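Local structure of ureidoglycolate hydrolase (Arabidopsis thaliana, 4PXE) at residues Thr140-Ser145 and Thr164-Gly169; Glu237-Gly242 and Lys335-Lys340; Arg253-Leu258 and Ser295-Ser300; Val283-Leu288 and His301-Thr306. The protein hydrolyses (S)-ureidoglycolate to glyoxylate, ammonium and carbon dioxide in plant purine breakdown, working as a manganese-dependent homodimer of the peptidase M20 family. All blocks are in the same frame, centred on the assembly; numbering follows the deposited sequence.

Interaction 1 of 4, residues Thr140-Ser145 and Thr164-Gly169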
loop_
_atom_site.group_PDB
_atom_site.type_symbol
_atom_site.label_atom_id
_atom_site.label_comp_id
_atom_site.label_asym_id
_atom_site.label_seq_id
_atom_site.Cartn_x
_atom_site.Cartn_y
_atom_site.Cartn_z
ATOM N N THR A 140 1.924 13.899 -6.362
ATOM C CA THR A 140 1.337 12.552 -6.303
ATOM C C THR A 140 1.971 11.504 -7.219
ATOM O O THR A 140 2.296 10.394 -6.774
ATOM C CB THR A 140 -0.170 12.610 -6.626
ATOM O OG1 THR A 140 -0.779 13.615 -5.806
ATOM C CG2 THR A 140 -0.849 11.260 -6.358
ATOM N N ARG A 141 2.122 11.834 -8.497
ATOM C CA ARG A 141 2.502 10.799 -9.449
ATOM C C ARG A 141 3.994 10.482 -9.453
ATOM O O ARG A 141 4.368 9.314 -9.387
ATOM C CB ARG A 141 2.045 11.149 -10.863
ATOM C CG ARG A 141 2.286 9.995 -11.825
ATOM C CD ARG A 141 1.433 10.073 -13.083
ATOM N NE ARG A 141 1.586 8.832 -13.841
ATOM C CZ ARG A 141 0.890 8.502 -14.922
ATOM N NH1 ARG A 141 -0.020 9.332 -15.424
ATOM N NH2 ARG A 141 1.119 7.329 -15.509
ATOM N N PHE A 142 4.828 11.514 -9.548
ATOM C CA PHE A 142 6.272 11.323 -9.686
ATOM C C PHE A 142 7.079 11.761 -8.464
ATOM O O PHE A 142 8.307 11.680 -8.477
ATOM C CB PHE A 142 6.789 12.028 -10.949
ATOM C CG PHE A 142 6.133 11.551 -12.216
ATOM C CD1 PHE A 142 6.422 10.293 -12.721
ATOM C CD2 PHE A 142 5.228 12.357 -12.899
ATOM C CE1 PHE A 142 5.827 9.838 -13.869
ATOM C CE2 PHE A 142 4.622 11.909 -14.056
ATOM C CZ PHE A 142 4.926 10.642 -14.548
ATOM N N GLY A 143 6.405 12.218 -7.409
ATOM C CA GLY A 143 7.104 12.690 -6.222
ATOM C C GLY A 143 7.641 14.105 -6.376
ATOM O O GLY A 143 8.345 14.619 -5.502
ATOM N N ILE A 144 7.302 14.727 -7.498
ATOM C CA ILE A 144 7.792 16.060 -7.846
ATOM C C ILE A 144 6.651 17.074 -7.749
ATOM O O ILE A 144 5.682 16.989 -8.508
ATOM C CB ILE A 144 8.350 16.072 -9.287
ATOM C CG1 ILE A 144 9.497 15.063 -9.425
ATOM C CG2 ILE A 144 8.813 17.476 -9.678
ATOM C CD1 ILE A 144 9.768 14.659 -10.864
ATOM N N SER A 145 6.758 18.014 -6.811
ATOM C CA SER A 145 5.760 19.080 -6.700
ATOM C C SER A 145 6.066 20.148 -7.741
ATOM O O SER A 145 7.197 20.242 -8.228
ATOM C CB SER A 145 5.800 19.698 -5.305
ATOM O OG SER A 145 7.056 20.326 -5.078
ATOM N N THR A 164 15.442 11.213 -18.267
ATOM C CA THR A 164 16.400 10.125 -18.062
ATOM C C THR A 164 16.039 9.097 -16.980
ATOM O O THR A 164 16.284 7.901 -17.159
ATOM C CB THR A 164 17.835 10.659 -17.815
ATOM O OG1 THR A 164 17.882 11.393 -16.587
ATOM C CG2 THR A 164 18.285 11.555 -18.968
ATOM N N THR A 165 15.470 9.540 -15.860
ATOM C CA THR A 165 15.269 8.624 -14.735
ATOM C C THR A 165 13.873 8.602 -14.121
ATOM O O THR A 165 13.518 7.643 -13.445
ATOM C CB THR A 165 16.253 8.913 -13.577
ATOM O OG1 THR A 165 16.034 10.240 -13.081
ATOM C CG2 THR A 165 17.698 8.774 -14.043
ATOM N N VAL A 166 13.091 9.658 -14.324
ATOM C CA VAL A 166 11.843 9.772 -13.573
ATOM C C VAL A 166 10.772 8.780 -14.016
ATOM O O VAL A 166 10.429 8.703 -15.195
ATOM C CB VAL A 166 11.290 11.206 -13.616
ATOM C CG1 VAL A 166 9.885 11.250 -13.010
ATOM C CG2 VAL A 166 12.226 12.141 -12.884
ATOM N N VAL A 167 10.258 8.023 -13.049
ATOM C CA VAL A 167 9.156 7.081 -13.259
ATOM C C VAL A 167 8.158 7.212 -12.106
ATOM O O VAL A 167 8.500 7.730 -11.039
ATOM C CB VAL A 167 9.643 5.606 -13.296
ATOM C CG1 VAL A 167 10.584 5.361 -14.477
ATOM C CG2 VAL A 167 10.316 5.224 -11.974
ATOM N N ASP A 168 6.936 6.730 -12.304
ATOM C CA ASP A 168 5.956 6.738 -11.219
ATOM C C ASP A 168 5.989 5.451 -10.403
ATOM O O ASP A 168 6.870 4.613 -10.598
ATOM C CB ASP A 168 4.533 7.091 -11.715
ATOM C CG ASP A 168 3.916 6.031 -12.612
ATOM O OD1 ASP A 168 2.940 6.366 -13.318
ATOM O OD2 ASP A 168 4.364 4.863 -12.603
ATOM N N GLY A 169 5.030 5.300 -9.496
ATOM C CA GLY A 169 4.989 4.145 -8.612
ATOM C C GLY A 169 4.742 2.828 -9.324
ATOM O O GLY A 169 4.992 1.756 -8.762
HETATM O O HOH W 1 2.939 7.113 -8.636
#

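Interaction 2 of 4, residues Glu237-Gly242 and Lys335-Lys340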
loop_
_atom_site.group_PDB
_atom_site.type_symbol
_atom_site.label_atom_id
_atom_site.label_comp_id
_atom_site.label_asym_id
_atom_site.label_seq_id
_atom_site.Cartn_x
_atom_site.Cartn_y
_atom_site.Cartn_z
ATOM N N GLU A 237 14.108 4.433 2.404
ATOM C CA GLU A 237 13.834 3.003 2.396
ATOM C C GLU A 237 14.768 2.246 3.322
ATOM O O GLU A 237 15.962 2.549 3.412
ATOM C CB GLU A 237 13.905 2.426 0.978
ATOM C CG GLU A 237 12.879 3.041 0.038
ATOM C CD GLU A 237 12.696 2.262 -1.250
ATOM O OE1 GLU A 237 13.584 1.451 -1.604
ATOM O OE2 GLU A 237 11.654 2.466 -1.911
ATOM N N PHE A 238 14.202 1.268 4.022
ATOM C CA PHE A 238 14.969 0.337 4.842
ATOM C C PHE A 238 14.833 -1.062 4.249
ATOM O O PHE A 238 13.767 -1.414 3.742
ATOM C CB PHE A 238 14.431 0.296 6.269
ATOM C CG PHE A 238 14.603 1.577 7.041
ATOM C CD1 PHE A 238 15.836 1.921 7.583
ATOM C CD2 PHE A 238 13.513 2.403 7.272
ATOM C CE1 PHE A 238 15.978 3.076 8.326
ATOM C CE2 PHE A 238 13.653 3.562 8.019
ATOM C CZ PHE A 238 14.883 3.897 8.542
ATOM N N GLU A 239 15.906 -1.853 4.308
ATOM C CA GLU A 239 15.850 -3.248 3.857
ATOM C C GLU A 239 16.313 -4.216 4.937
ATOM O O GLU A 239 17.327 -3.979 5.599
ATOM C CB GLU A 239 16.698 -3.446 2.590
ATOM C CG GLU A 239 16.084 -2.850 1.328
ATOM C CD GLU A 239 17.001 -2.930 0.117
ATOM O OE1 GLU A 239 18.197 -3.233 0.294
ATOM O OE2 GLU A 239 16.524 -2.674 -1.010
ATOM N N GLY A 240 15.560 -5.303 5.113
ATOM C CA GLY A 240 15.919 -6.372 6.030
ATOM C C GLY A 240 15.764 -7.719 5.346
ATOM O O GLY A 240 15.535 -7.785 4.144
ATOM N N ASN A 241 15.906 -8.794 6.110
ATOM C CA ASN A 241 15.909 -10.136 5.520
ATOM C C ASN A 241 14.522 -10.713 5.260
ATOM O O ASN A 241 14.365 -11.616 4.441
ATOM C CB ASN A 241 16.700 -11.094 6.400
ATOM C CG ASN A 241 18.161 -10.733 6.478
ATOM O OD1 ASN A 241 18.787 -10.410 5.470
ATOM N ND2 ASN A 241 18.716 -10.785 7.681
ATOM N N GLY A 242 13.518 -10.195 5.957
ATOM C CA GLY A 242 12.167 -10.717 5.828
ATOM C C GLY A 242 12.089 -12.185 6.217
ATOM O O GLY A 242 12.950 -12.711 6.921
ATOM N N LYS A 335 19.495 -2.290 6.501
ATOM C CA LYS A 335 20.201 -1.384 5.610
ATOM C C LYS A 335 19.357 -0.137 5.363
ATOM O O LYS A 335 18.163 -0.230 5.053
ATOM C CB LYS A 335 20.503 -2.077 4.276
ATOM C CG LYS A 335 21.220 -1.201 3.256
ATOM C CD LYS A 335 21.487 -1.977 1.970
ATOM C CE LYS A 335 22.267 -1.144 0.962
ATOM N NZ LYS A 335 22.597 -1.940 -0.258
ATOM N N LEU A 336 19.970 1.031 5.509
ATOM C CA LEU A 336 19.346 2.252 5.027
ATOM C C LEU A 336 19.653 2.290 3.540
ATOM O O LEU A 336 20.704 2.793 3.120
ATOM C CB LEU A 336 19.920 3.473 5.746
ATOM C CG LEU A 336 19.363 4.839 5.339
ATOM C CD1 LEU A 336 17.835 4.902 5.435
ATOM C CD2 LEU A 336 20.005 5.924 6.195
ATOM N N SER A 337 18.749 1.722 2.746
ATOM C CA SER A 337 19.005 1.501 1.330
ATOM C C SER A 337 18.728 2.728 0.465
ATOM O O SER A 337 19.234 2.840 -0.653
ATOM C CB SER A 337 18.221 0.286 0.830
ATOM O OG SER A 337 16.834 0.447 1.052
ATOM N N GLU A 338 17.921 3.649 0.981
ATOM C CA GLU A 338 17.704 4.914 0.298
ATOM C C GLU A 338 17.447 6.009 1.309
ATOM O O GLU A 338 16.644 5.847 2.220
ATOM C CB GLU A 338 16.520 4.818 -0.666
ATOM C CG GLU A 338 16.176 6.143 -1.336
ATOM C CD GLU A 338 15.134 5.991 -2.417
ATOM O OE1 GLU A 338 14.105 5.330 -2.158
ATOM O OE2 GLU A 338 15.347 6.525 -3.527
ATOM N N PHE A 339 18.157 7.121 1.150
ATOM C CA PHE A 339 17.815 8.358 1.834
ATOM C C PHE A 339 17.994 9.475 0.818
ATOM O O PHE A 339 19.117 9.909 0.544
ATOM C CB PHE A 339 18.667 8.594 3.088
ATOM C CG PHE A 339 18.137 9.697 3.963
ATOM C CD1 PHE A 339 17.349 9.410 5.059
ATOM C CD2 PHE A 339 18.371 11.030 3.641
ATOM C CE1 PHE A 339 16.835 10.425 5.856
ATOM C CE2 PHE A 339 17.860 12.047 4.433
ATOM C CZ PHE A 339 17.091 11.745 5.534
ATOM N N LYS A 340 16.882 9.920 0.241
ATOM C CA LYS A 340 16.923 10.874 -0.857
ATOM C C LYS A 340 16.176 12.131 -0.463
ATOM O O LYS A 340 14.988 12.082 -0.146
ATOM C CB LYS A 340 16.281 10.267 -2.111
ATOM C CG LYS A 340 16.282 11.168 -3.353
ATOM C CD LYS A 340 15.478 10.528 -4.489
ATOM C CE LYS A 340 15.652 11.266 -5.809
ATOM N NZ LYS A 340 17.012 11.061 -6.382
HETATM O O HOH W 2 15.937 0.711 -1.499
HETATM O O HOH W 3 19.907 -2.521 -1.512
#

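Interaction 3 of 4, residues Arg253-Leu258 and Ser295-Ser300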
loop_
_atom_site.group_PDB
_atom_site.type_symbol
_atom_site.label_atom_id
_atom_site.label_comp_id
_atom_site.label_asym_id
_atom_site.label_seq_id
_atom_site.Cartn_x
_atom_site.Cartn_y
_atom_site.Cartn_z
ATOM N N ARG A 253 15.452 -11.221 13.984
ATOM C CA ARG A 253 14.794 -10.333 13.029
ATOM C C ARG A 253 15.541 -9.030 12.774
ATOM O O ARG A 253 16.366 -8.595 13.582
ATOM C CB ARG A 253 13.380 -10.017 13.520
ATOM C CG ARG A 253 12.520 -11.264 13.626
ATOM C CD ARG A 253 11.104 -10.931 14.058
ATOM N NE ARG A 253 10.273 -12.127 14.022
ATOM C CZ ARG A 253 8.953 -12.128 13.872
ATOM N NH1 ARG A 253 8.296 -10.985 13.724
ATOM N NH2 ARG A 253 8.296 -13.287 13.843
ATOM N N ASN A 254 15.239 -8.433 11.625
ATOM C CA ASN A 254 15.622 -7.063 11.316
ATOM C C ASN A 254 14.471 -6.450 10.517
ATOM O O ASN A 254 14.515 -6.303 9.294
ATOM C CB ASN A 254 17.024 -6.962 10.660
ATOM C CG ASN A 254 17.134 -7.661 9.311
ATOM O OD1 ASN A 254 16.384 -8.590 8.991
ATOM N ND2 ASN A 254 18.088 -7.213 8.510
ATOM N N ASP A 255 13.412 -6.147 11.266
ATOM C CA ASP A 255 12.093 -5.823 10.725
ATOM C C ASP A 255 12.074 -4.407 10.150
ATOM O O ASP A 255 12.159 -3.430 10.896
ATOM C CB ASP A 255 11.064 -5.977 11.857
ATOM C CG ASP A 255 9.614 -5.870 11.391
ATOM O OD1 ASP A 255 9.294 -5.041 10.515
ATOM O OD2 ASP A 255 8.779 -6.619 11.942
ATOM N N ALA A 256 11.958 -4.304 8.828
ATOM C CA ALA A 256 11.993 -3.005 8.156
ATOM C C ALA A 256 10.774 -2.158 8.494
ATOM O O ALA A 256 10.826 -0.931 8.410
ATOM C CB ALA A 256 12.116 -3.187 6.648
ATOM N N GLY A 257 9.678 -2.808 8.862
ATOM C CA GLY A 257 8.473 -2.082 9.228
ATOM C C GLY A 257 8.659 -1.359 10.548
ATOM O O GLY A 257 8.208 -0.217 10.708
ATOM N N LEU A 258 9.329 -2.000 11.496
ATOM C CA LEU A 258 9.581 -1.374 12.786
ATOM C C LEU A 258 10.595 -0.240 12.658
ATOM O O LEU A 258 10.451 0.782 13.335
ATOM C CB LEU A 258 9.991 -2.410 13.823
ATOM C CG LEU A 258 8.870 -3.388 14.164
ATOM C CD1 LEU A 258 9.327 -4.366 15.225
ATOM C CD2 LEU A 258 7.602 -2.643 14.619
ATOM N N SER A 295 4.182 -12.417 6.603
ATOM C CA SER A 295 5.500 -12.193 6.027
ATOM C C SER A 295 6.139 -10.973 6.699
ATOM O O SER A 295 5.567 -9.886 6.684
ATOM C CB SER A 295 5.359 -11.973 4.522
ATOM O OG SER A 295 6.618 -12.012 3.880
ATOM N N ILE A 296 7.310 -11.146 7.304
ATOM C CA ILE A 296 7.961 -10.031 7.998
ATOM C C ILE A 296 8.445 -9.045 6.951
ATOM O O ILE A 296 9.106 -9.444 6.002
ATOM C CB ILE A 296 9.175 -10.498 8.813
ATOM C CG1 ILE A 296 8.786 -11.586 9.814
ATOM C CG2 ILE A 296 9.813 -9.313 9.544
ATOM C CD1 ILE A 296 10.000 -12.302 10.433
ATOM N N PRO A 297 8.114 -7.753 7.107
ATOM C CA PRO A 297 8.520 -6.814 6.053
ATOM C C PRO A 297 10.029 -6.809 5.803
ATOM O O PRO A 297 10.804 -6.631 6.746
ATOM C CB PRO A 297 8.067 -5.452 6.600
ATOM C CG PRO A 297 6.913 -5.774 7.496
ATOM C CD PRO A 297 7.259 -7.118 8.128
ATOM N N SER A 298 10.417 -6.996 4.541
ATOM C CA SER A 298 11.824 -6.960 4.138
ATOM C C SER A 298 12.201 -5.615 3.530
ATOM O O SER A 298 13.375 -5.317 3.359
ATOM C CB SER A 298 12.160 -8.085 3.147
ATOM O OG SER A 298 11.314 -8.054 2.014
ATOM N N LYS A 299 11.202 -4.814 3.181
ATOM C CA LYS A 299 11.442 -3.463 2.696
ATOM C C LYS A 299 10.359 -2.547 3.228
ATOM O O LYS A 299 9.192 -2.921 3.288
ATOM C CB LYS A 299 11.447 -3.415 1.173
ATOM C CG LYS A 299 12.604 -4.124 0.505
ATOM C CD LYS A 299 12.807 -3.610 -0.911
ATOM C CE LYS A 299 11.510 -3.629 -1.708
ATOM N NZ LYS A 299 11.719 -3.131 -3.101
ATOM N N SER A 300 10.751 -1.347 3.638
ATOM C CA SER A 300 9.774 -0.321 3.957
ATOM C C SER A 300 10.152 0.952 3.224
ATOM O O SER A 300 11.322 1.198 2.947
ATOM C CB SER A 300 9.690 -0.085 5.462
ATOM O OG SER A 300 10.931 0.359 5.988
HETATM O O HOH W 4 13.025 -7.965 7.733
#

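Interaction 4 of 4, residues Val283-Leu288 and His301-Thr306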
loop_
_atom_site.group_PDB
_atom_site.type_symbol
_atom_site.label_atom_id
_atom_site.label_comp_id
_atom_site.label_asym_id
_atom_site.label_seq_id
_atom_site.Cartn_x
_atom_site.Cartn_y
_atom_site.Cartn_z
ATOM N N VAL A 283 4.657 12.057 7.926
ATOM C CA VAL A 283 4.839 10.869 7.108
ATOM C C VAL A 283 3.477 10.490 6.524
ATOM O O VAL A 283 2.655 9.872 7.192
ATOM C CB VAL A 283 5.420 9.712 7.935
ATOM C CG1 VAL A 283 5.558 8.455 7.073
ATOM C CG2 VAL A 283 6.772 10.123 8.541
ATOM N N GLY A 284 3.243 10.891 5.276
ATOM C CA GLY A 284 1.973 10.623 4.623
ATOM C C GLY A 284 1.955 9.302 3.879
ATOM O O GLY A 284 0.890 8.775 3.578
ATOM N N ILE A 285 3.141 8.781 3.576
ATOM C CA ILE A 285 3.272 7.500 2.891
ATOM C C ILE A 285 4.201 6.585 3.684
ATOM O O ILE A 285 5.308 6.983 4.059
ATOM C CB ILE A 285 3.803 7.686 1.455
ATOM C CG1 ILE A 285 2.723 8.317 0.572
ATOM C CG2 ILE A 285 4.294 6.350 0.871
ATOM C CD1 ILE A 285 3.218 8.737 -0.803
ATOM N N LEU A 286 3.725 5.374 3.962
ATOM C CA LEU A 286 4.531 4.359 4.634
ATOM C C LEU A 286 4.053 3.039 4.057
ATOM O O LEU A 286 2.929 2.614 4.342
ATOM C CB LEU A 286 4.333 4.413 6.158
ATOM C CG LEU A 286 5.376 3.707 7.040
ATOM C CD1 LEU A 286 5.168 4.016 8.522
ATOM C CD2 LEU A 286 5.367 2.191 6.829
ATOM N N GLU A 287 4.900 2.405 3.247
ATOM C CA GLU A 287 4.522 1.174 2.562
ATOM C C GLU A 287 5.434 0.036 2.958
ATOM O O GLU A 287 6.655 0.210 3.050
ATOM C CB GLU A 287 4.561 1.372 1.051
ATOM C CG GLU A 287 3.593 2.447 0.564
ATOM C CD GLU A 287 3.713 2.730 -0.919
ATOM O OE1 GLU A 287 4.779 2.438 -1.499
ATOM O OE2 GLU A 287 2.735 3.255 -1.499
ATOM N N LEU A 288 4.830 -1.123 3.197
ATOM C CA LEU A 288 5.581 -2.331 3.535
ATOM C C LEU A 288 5.586 -3.326 2.382
ATOM O O LEU A 288 4.594 -3.491 1.671
ATOM C CB LEU A 288 4.997 -2.998 4.775
ATOM C CG LEU A 288 4.821 -2.150 6.037
ATOM C CD1 LEU A 288 4.198 -2.964 7.170
ATOM C CD2 LEU A 288 6.168 -1.532 6.452
ATOM N N HIS A 301 9.142 1.752 2.908
ATOM C CA HIS A 301 9.290 2.927 2.065
ATOM C C HIS A 301 8.492 4.040 2.719
ATOM O O HIS A 301 7.277 3.903 2.900
ATOM C CB HIS A 301 8.727 2.606 0.669
ATOM C CG HIS A 301 8.645 3.785 -0.254
ATOM N ND1 HIS A 301 9.628 4.085 -1.174
ATOM C CD2 HIS A 301 7.679 4.719 -0.418
ATOM C CE1 HIS A 301 9.278 5.168 -1.850
ATOM N NE2 HIS A 301 8.099 5.570 -1.412
ATOM N N LEU A 302 9.175 5.123 3.091
ATOM C CA LEU A 302 8.521 6.293 3.685
ATOM C C LEU A 302 8.710 7.493 2.795
ATOM O O LEU A 302 9.770 7.668 2.192
ATOM C CB LEU A 302 9.140 6.669 5.029
ATOM C CG LEU A 302 9.205 5.652 6.149
ATOM C CD1 LEU A 302 10.493 4.859 6.002
ATOM C CD2 LEU A 302 9.121 6.340 7.510
ATOM N N GLU A 303 7.692 8.344 2.733
ATOM C CA GLU A 303 7.850 9.647 2.106
ATOM C C GLU A 303 7.453 10.691 3.132
ATOM O O GLU A 303 6.367 10.630 3.722
ATOM C CB GLU A 303 7.038 9.748 0.812
ATOM C CG GLU A 303 7.388 8.621 -0.134
ATOM C CD GLU A 303 6.813 8.780 -1.524
ATOM O OE1 GLU A 303 6.466 9.913 -1.922
ATOM O OE2 GLU A 303 6.717 7.756 -2.229
ATOM N N ILE A 304 8.365 11.635 3.348
ATOM C CA ILE A 304 8.309 12.563 4.462
ATOM C C ILE A 304 8.254 13.987 3.937
ATOM O O ILE A 304 9.034 14.354 3.063
ATOM C CB ILE A 304 9.567 12.410 5.337
ATOM C CG1 ILE A 304 9.688 10.962 5.841
ATOM C CG2 ILE A 304 9.537 13.384 6.507
ATOM C CD1 ILE A 304 11.028 10.637 6.525
ATOM N N ASP A 305 7.321 14.776 4.469
ATOM C CA ASP A 305 7.140 16.174 4.087
ATOM C C ASP A 305 7.551 16.992 5.305
ATOM O O ASP A 305 7.126 16.703 6.412
ATOM C CB ASP A 305 5.658 16.397 3.744
ATOM C CG ASP A 305 5.331 17.838 3.419
ATOM O OD1 ASP A 305 5.315 18.678 4.342
ATOM O OD2 ASP A 305 5.053 18.117 2.243
ATOM N N THR A 306 8.393 18.006 5.121
ATOM C CA THR A 306 8.708 18.885 6.250
ATOM C C THR A 306 8.937 20.312 5.776
ATOM O O THR A 306 9.493 20.538 4.699
ATOM C CB THR A 306 9.882 18.351 7.125
ATOM O OG1 THR A 306 9.979 19.110 8.340
ATOM C CG2 THR A 306 11.205 18.368 6.378
HETATM O O HOH W 5 4.771 12.651 4.179
#

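Interaction 1 of 4, residues Thr140-Ser145 and Thr164-Gly169
Phe-142 lays its ring against the chain of Val-166 to Asp-168. Phe-142 CD1 lies 3.6 Å from Val-166 CG1, and the ring edge meets the backbone C of Val-167 nearly in plane. The contact joins two loops of the M20 catalytic domain: the one after strand 129-133, just beyond the metal ligand Glu-138, and the one between helices 156-164 and 174-180. Ile-144 extends the apolar patch. Its CD1 reaches Val-166 CG1 tip to tip, and Leu-158 and Leu-162 of helix 156-164 also pack on it. The polar part is a salt bridge between Arg-141 and Asp-168. The arginine CG is anti to the backbone N (chi1 -173°) and the chain runs extended to NE. Arg-141 CG itself lies over the centre of the Phe-142 ring, 3.7 Å above its plane. The guanidinium meets the carboxylate side-on, with the two planes only 14° apart. NE and NH2 both donate to the single oxygen OD1. The other oxygen, OD2, accepts from the backbone N of Gln-170 and Val-172, so both ends of the carboxylate are held and its rotation is fixed. Arg-141 NH1 turns elsewhere, to the carbonyl of Leu-42. One water joins the backbones, donating to Arg-141 O and accepting from Gly-169 N. In the salt bridge, Arg-141 NE, 2.9 Å from Asp-168 OD1, is met by the anti lone pair of that oxygen.

Interaction 2 of 4, residues Glu237-Gly242 and Lys335-Lys340
Glu-237 O takes two backbone N-H groups from the neighbouring strand. Ser-337 N donates at 3.0 Å to Glu-237 O, with a bent N-H...O angle of 131°. Glu-338 N adds a weak bond at 3.3 Å to the same Glu-237 O. Ser-337 and Glu-338 thus both face Glu-237, a classic beta bulge in the antiparallel pairing of strands 222-239 and 335-344. Regular pairing resumes beyond it. Glu-239 and Lys-335 exchange two backbone bonds, and Lys-335 O also receives a CA-H...O contact from Phe-238. On one face of the sheet, Phe-238 CE1 touches Leu-336 CD1 at 3.9 Å. Phe-238 also packs on helix 256-272 and Leu-336 on helix 311-332. The other face is charged and mostly acidic. Glu-237 and Glu-338 cross obliquely there, their carboxylates turned 76° apart. Glu-338 OE1 lies 3.4 Å from Glu-237 CG, and the carboxylate oxygens Glu-237 OE2 and Glu-338 OE1 are 3.8 Å apart. Glu-237 OE2 is hydrogen-bonded to His-301 ND1. A water donates to Glu-237 OE1 and is also bonded to Ser-337 OG. Glu-239 and Lys-335 lie side by side, their charged ends joined through a second water. The close carboxylates of Glu-237 and Glu-338 would tend to raise each other's proton affinity. The histidine and water on Glu-237, and a long, weak ion pair of Glu-338 with Lys-235, may offset this.

Interaction 3 of 4, residues Arg253-Leu258 and Ser295-Ser300
Ala-256 packs its CB against the backbone from Pro-297 to Ser-300, in a closely packed part of the contact. This is the start of helix 256-272 set on strand 295-308, in the region of the M20 fold involved in dimerization. Ser-300 OG donates to Ala-256 O at 2.7 Å. OG sits between its own backbone N and carbonyl carbon (chi1 61°) and meets the Ala-256 carbonyl from 53° above its plane. Beside it, Gly-257 N lies 3.8 Å from Pro-297 CB. Asp-255 is the N-cap of the helix. Its OD1 accepts from Leu-258 N and, more weakly, from Gly-257 N, the former from well above the carboxylate plane. The same carboxylate rests on apolar atoms of Ile-296 and Pro-297: OD1 faces Pro-297 CD, and Asp-255 OD2 is 3.8 Å from Ile-296 CG2. The backbone link is looser. Ala-256 N reaches Pro-297 O in a weak bond of 3.3 Å, and a water donates both to that oxygen and to Asn-254 O. At the other end, Arg-253 crosses Ile-296 at about a right angle. Its guanidinium is also held by the carbonyl of Val-248, and NH1 bonds Thr-282 OG1 of the second subunit. This fits the part in dimerization assigned to Arg-253 by similarity. Pro-297 in turn packs on Val-283 of the second subunit. Against the arginine, Ile-296 sets one methyl: Ile-296 CD1 lies over the centre of the Arg-253 guanidinium, 3.5 Å above its plane.

Interaction 4 of 4, residues Val283-Leu288 and His301-Thr306
His-301, with CG anti to the backbone N (chi1 172°), and Glu-303, with CG anti to the carbonyl carbon (chi1 -55°) and an extended chain, both lie alongside Ile-285 of the facing strand. The imidazole and the carboxylate meet beside Ile-285. Ile-285 CG2 is at the ring edge, 4.0 Å from His-301 CD2, and Ile-285 CD1 is 3.6 Å from Glu-303 OE1. His-301 NE2 donates to Glu-303 OE2 at 2.7 Å in an almost straight bond, 177° at the hydrogen. The acceptor lies in the ring plane and uses its anti lone pair. With Glu-237 on its other nitrogen, the imidazole is held between two carboxylates. That setting would favour a charged ring. Glu-287 runs alongside, with Glu-287 OE1 3.8 Å from His-301 CD2. These residues share one face of the beta hairpin formed by strands 280-289 and 295-308, in the dimerization region. Glu-287 with His-301 and Ile-285 with Glu-303 are its hydrogen-bonded pairs. Between them, Leu-286 and Leu-302 form a non-hydrogen-bonded pair, their CA atoms 4.5 Å apart. The leucines point to the opposite face. There Val-283 CG1 meets Leu-302 CD2 at 4.2 Å, and Val-283 CG2 meets Ile-304 CG1. Helix 256-272 packs on this apolar face. Leu-286 also touches Leu-288 of the second subunit, and Ile-285 touches its Gly-291. The direct bond from Gly-284 N to Glu-303 O is long and weak (3.5 Å), and a water also lies between the two.

Interaction 1 stands apart. It is a surface contact between loops near the active site, held by one salt bridge and a small apolar patch. Interactions 2, 3 and 4 touch one another in the dimerization region. Strand 295-308 is shared by interactions 3 and 4, and its neighbour, strand 222-239, takes part in interaction 2. Interaction 3 is buried and joins a helix start to the sheet, interaction 4 is partly buried, and interaction 2 is at the surface. Interactions 2 and 4 both have backbone pairing, but interaction 2 adds waters and charged side chains suited to its surface place. Interaction 4 has a polar and an apolar face. The bond from Glu-237 to His-301 joins the polar faces of interactions 2 and 4, while Leu-288 of interaction 4 packs on Pro-297 and Ser-300 of interaction 3.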